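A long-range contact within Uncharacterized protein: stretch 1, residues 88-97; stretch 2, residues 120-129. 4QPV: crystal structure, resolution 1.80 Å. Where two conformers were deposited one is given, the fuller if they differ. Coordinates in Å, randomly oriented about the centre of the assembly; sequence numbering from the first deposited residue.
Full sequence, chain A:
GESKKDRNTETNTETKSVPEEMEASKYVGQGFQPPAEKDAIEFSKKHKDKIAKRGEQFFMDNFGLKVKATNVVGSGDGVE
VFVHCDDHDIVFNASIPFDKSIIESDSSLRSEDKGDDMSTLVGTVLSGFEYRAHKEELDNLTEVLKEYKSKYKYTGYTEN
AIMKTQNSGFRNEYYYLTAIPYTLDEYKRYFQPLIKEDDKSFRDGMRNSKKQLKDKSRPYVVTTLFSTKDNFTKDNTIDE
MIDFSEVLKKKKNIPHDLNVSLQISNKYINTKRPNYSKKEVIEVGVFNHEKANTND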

# COMPACT_ATOMS: atom_id res chain seq x y z
N HIS A 88 15.27 6.91 1.60
CA HIS A 88 15.33 8.30 1.09
C HIS A 88 13.88 8.89 1.05
O HIS A 88 13.49 9.54 0.09
CB HIS A 88 16.01 8.36 -0.29
CG HIS A 88 17.49 8.07 -0.27
ND1 HIS A 88 17.97 6.78 -0.14
CD2 HIS A 88 18.54 8.92 -0.42
CE1 HIS A 88 19.29 6.88 -0.19
NE2 HIS A 88 19.68 8.15 -0.36
N ASP A 89 13.10 8.60 2.11
CA ASP A 89 11.70 8.98 2.33
C ASP A 89 10.73 8.40 1.28
O ASP A 89 9.58 8.83 1.23
CB ASP A 89 11.52 10.51 2.43
CG ASP A 89 11.94 11.06 3.78
OD1 ASP A 89 11.89 10.30 4.77
OD2 ASP A 89 12.29 12.26 3.84
N ILE A 90 11.19 7.41 0.47
CA ILE A 90 10.30 6.67 -0.43
C ILE A 90 9.73 5.53 0.42
O ILE A 90 10.49 4.65 0.86
CB ILE A 90 11.01 6.20 -1.74
CG1 ILE A 90 11.47 7.45 -2.58
CG2 ILE A 90 10.13 5.22 -2.55
CD1 ILE A 90 12.57 7.18 -3.48
N VAL A 91 8.42 5.57 0.71
CA VAL A 91 7.79 4.61 1.61
C VAL A 91 6.65 3.87 0.92
O VAL A 91 5.72 4.48 0.41
CB VAL A 91 7.28 5.30 2.92
CG1 VAL A 91 6.64 4.28 3.88
CG2 VAL A 91 8.40 6.10 3.60
N PHE A 92 6.72 2.52 0.94
CA PHE A 92 5.66 1.68 0.37
C PHE A 92 5.81 0.25 0.87
O PHE A 92 6.85 -0.12 1.41
CB PHE A 92 5.68 1.68 -1.19
CG PHE A 92 6.93 1.11 -1.84
CD1 PHE A 92 7.09 -0.27 -2.01
CD2 PHE A 92 7.98 1.94 -2.21
CE1 PHE A 92 8.27 -0.80 -2.56
CE2 PHE A 92 9.14 1.42 -2.81
CZ PHE A 92 9.28 0.06 -2.98
N ASN A 93 4.74 -0.51 0.65
CA ASN A 93 4.69 -1.95 0.84
C ASN A 93 4.35 -2.56 -0.49
O ASN A 93 3.53 -2.00 -1.24
CB ASN A 93 3.72 -2.38 1.92
CG ASN A 93 4.30 -2.18 3.29
OD1 ASN A 93 4.56 -1.05 3.72
ND2 ASN A 93 4.56 -3.27 3.99
N ALA A 94 4.99 -3.67 -0.83
CA ALA A 94 4.77 -4.33 -2.11
C ALA A 94 5.02 -5.80 -1.94
O ALA A 94 5.47 -6.22 -0.87
CB ALA A 94 5.74 -3.75 -3.15
N SER A 95 4.72 -6.59 -2.97
CA SER A 95 5.03 -8.03 -2.94
C SER A 95 5.45 -8.50 -4.30
O SER A 95 5.09 -7.90 -5.33
CB SER A 95 3.86 -8.85 -2.40
OG SER A 95 2.85 -9.02 -3.38
N ILE A 96 6.24 -9.58 -4.32
CA ILE A 96 6.74 -10.17 -5.55
C ILE A 96 6.57 -11.69 -5.48
O ILE A 96 7.01 -12.28 -4.49
CB ILE A 96 8.22 -9.74 -5.83
CG1 ILE A 96 8.75 -10.30 -7.17
CG2 ILE A 96 9.18 -10.04 -4.67
CD1 ILE A 96 8.18 -9.66 -8.43
N PRO A 97 5.99 -12.34 -6.51
CA PRO A 97 5.94 -13.82 -6.46
C PRO A 97 7.23 -14.40 -7.01
O PRO A 97 7.90 -13.78 -7.85
CB PRO A 97 4.74 -14.14 -7.36
CG PRO A 97 4.75 -13.04 -8.39
CD PRO A 97 5.39 -11.83 -7.77
N THR A 120 2.34 -2.76 -13.08
CA THR A 120 1.57 -2.62 -11.84
C THR A 120 2.54 -2.46 -10.65
O THR A 120 2.34 -1.58 -9.82
CB THR A 120 0.59 -3.79 -11.66
OG1 THR A 120 -0.33 -3.78 -12.77
CG2 THR A 120 -0.22 -3.71 -10.36
N LEU A 121 3.60 -3.28 -10.61
CA LEU A 121 4.60 -3.19 -9.56
C LEU A 121 5.30 -1.85 -9.60
O LEU A 121 5.51 -1.24 -8.56
CB LEU A 121 5.63 -4.34 -9.68
CG LEU A 121 6.64 -4.42 -8.55
CD1 LEU A 121 5.95 -4.66 -7.18
CD2 LEU A 121 7.67 -5.48 -8.85
N VAL A 122 5.63 -1.36 -10.81
CA VAL A 122 6.22 -0.02 -10.96
C VAL A 122 5.27 1.02 -10.30
O VAL A 122 5.75 1.85 -9.52
CB VAL A 122 6.54 0.33 -12.43
CG1 VAL A 122 6.82 1.82 -12.60
CG2 VAL A 122 7.73 -0.49 -12.93
N GLY A 123 3.97 0.94 -10.58
CA GLY A 123 2.97 1.84 -10.00
C GLY A 123 2.92 1.76 -8.48
O GLY A 123 2.80 2.78 -7.80
N THR A 124 3.08 0.55 -7.93
CA THR A 124 3.12 0.30 -6.49
C THR A 124 4.36 1.00 -5.88
O THR A 124 4.25 1.66 -4.85
CB THR A 124 3.10 -1.22 -6.26
OG1 THR A 124 1.78 -1.68 -6.55
CG2 THR A 124 3.47 -1.61 -4.85
N VAL A 125 5.52 0.87 -6.52
CA VAL A 125 6.74 1.51 -6.05
C VAL A 125 6.58 3.03 -6.16
O VAL A 125 6.94 3.74 -5.23
CB VAL A 125 7.94 0.98 -6.86
CG1 VAL A 125 9.18 1.84 -6.66
CG2 VAL A 125 8.21 -0.49 -6.51
N LEU A 126 6.00 3.51 -7.27
CA LEU A 126 5.81 4.94 -7.52
C LEU A 126 4.85 5.59 -6.50
O LEU A 126 4.96 6.80 -6.27
CB LEU A 126 5.38 5.22 -8.96
CG LEU A 126 6.49 4.99 -9.99
CD1 LEU A 126 5.99 5.30 -11.38
CD2 LEU A 126 7.75 5.78 -9.66
N SER A 127 3.96 4.82 -5.84
CA SER A 127 3.12 5.33 -4.76
C SER A 127 4.03 5.89 -3.65
O SER A 127 3.72 6.90 -3.02
CB SER A 127 2.20 4.23 -4.24
OG SER A 127 1.55 4.61 -3.03
N GLY A 128 5.18 5.22 -3.45
CA GLY A 128 6.18 5.60 -2.46
C GLY A 128 6.84 6.93 -2.83
O GLY A 128 7.19 7.73 -1.97
N PHE A 129 7.01 7.17 -4.15
CA PHE A 129 7.57 8.43 -4.66
C PHE A 129 6.55 9.56 -4.48
O PHE A 129 6.92 10.67 -4.11
CB PHE A 129 7.93 8.28 -6.15
CG PHE A 129 9.22 7.56 -6.47
CD1 PHE A 129 9.37 6.21 -6.17
CD2 PHE A 129 10.25 8.21 -7.13
CE1 PHE A 129 10.56 5.53 -6.49
CE2 PHE A 129 11.44 7.54 -7.45
CZ PHE A 129 11.58 6.20 -7.15

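Residues 90 to 97, the start of a strand that runs on, lie against residues 120 to 129, part of a longer helix. The two run roughly antiparallel, with 142° between their N-to-C directions. Their axes come within 6.2 Å of each other. No hydrogen bond joins the two stretches, so the contact rests on shape and on apolar packing. It buries 458 Å² in total.

The fit is tightest at Gly 128. Here the backbones touch: the CA of Val 91 and the CA of Gly 128 are 4.5 Å apart. Glycine leaves a hollow in the helix surface, and the strand fills it. Val 91 O sits 3.1 Å from Gly 128 CA, a CA-H...O contact with an angle of 131° at the hydrogen. This carbonyl oxygen is buried and has no hydrogen-bond partner in the model, so the polarised CA-H is a modest substitute. A CB at Gly 128 would point toward the strand. An ideal CB on Gly 128 would lie 2.7 Å from Phe 92 CD2 and 3.0 Å from Ile 90 CG2, both clashes. The absence of a side chain is what lets the strand come so close.

Phe 92 is a large bump on the strand. Its CA-to-CB bond points toward the helix, with chi1 in the p well. The ring lies flat over the helix backbone at Val 125. Val 125 CA is 4.0 Å from the centroid of the Phe 92 ring and 10° off the ring normal, a CH-pi contact over one face. Phe 92 CZ also meets Val 125 CG2 at 3.7 Å. Gly 128 CA lies at the ring edge, near its plane.

Ile 90 meets the ring of Phe 129. The CA-to-CB bond of Phe 129 points away from the strand, but the end of its side chain comes nearer. Ile 90 CD1 sits over one face of this ring, 4.0 Å from the Phe 129 centroid and 13° off the normal. Ile 90 CG2 adds an apolar contact of 3.8 Å to Phe 129 CD1.

Farther along the strand the backbones separate, and side chains fill the gap. Ala 94 CA and Thr 124 CA are 6.6 Å apart. The small Ala 94 methyl points toward the helix, with its CB 3.6 Å from Thr 124 CG2. Leu 121 also reaches this methyl: its CD1 is 4.1 Å from Ala 94 CB. The CD2 of Leu 121 meets Ile 96 CD1 at 4.2 Å, a looser apolar contact.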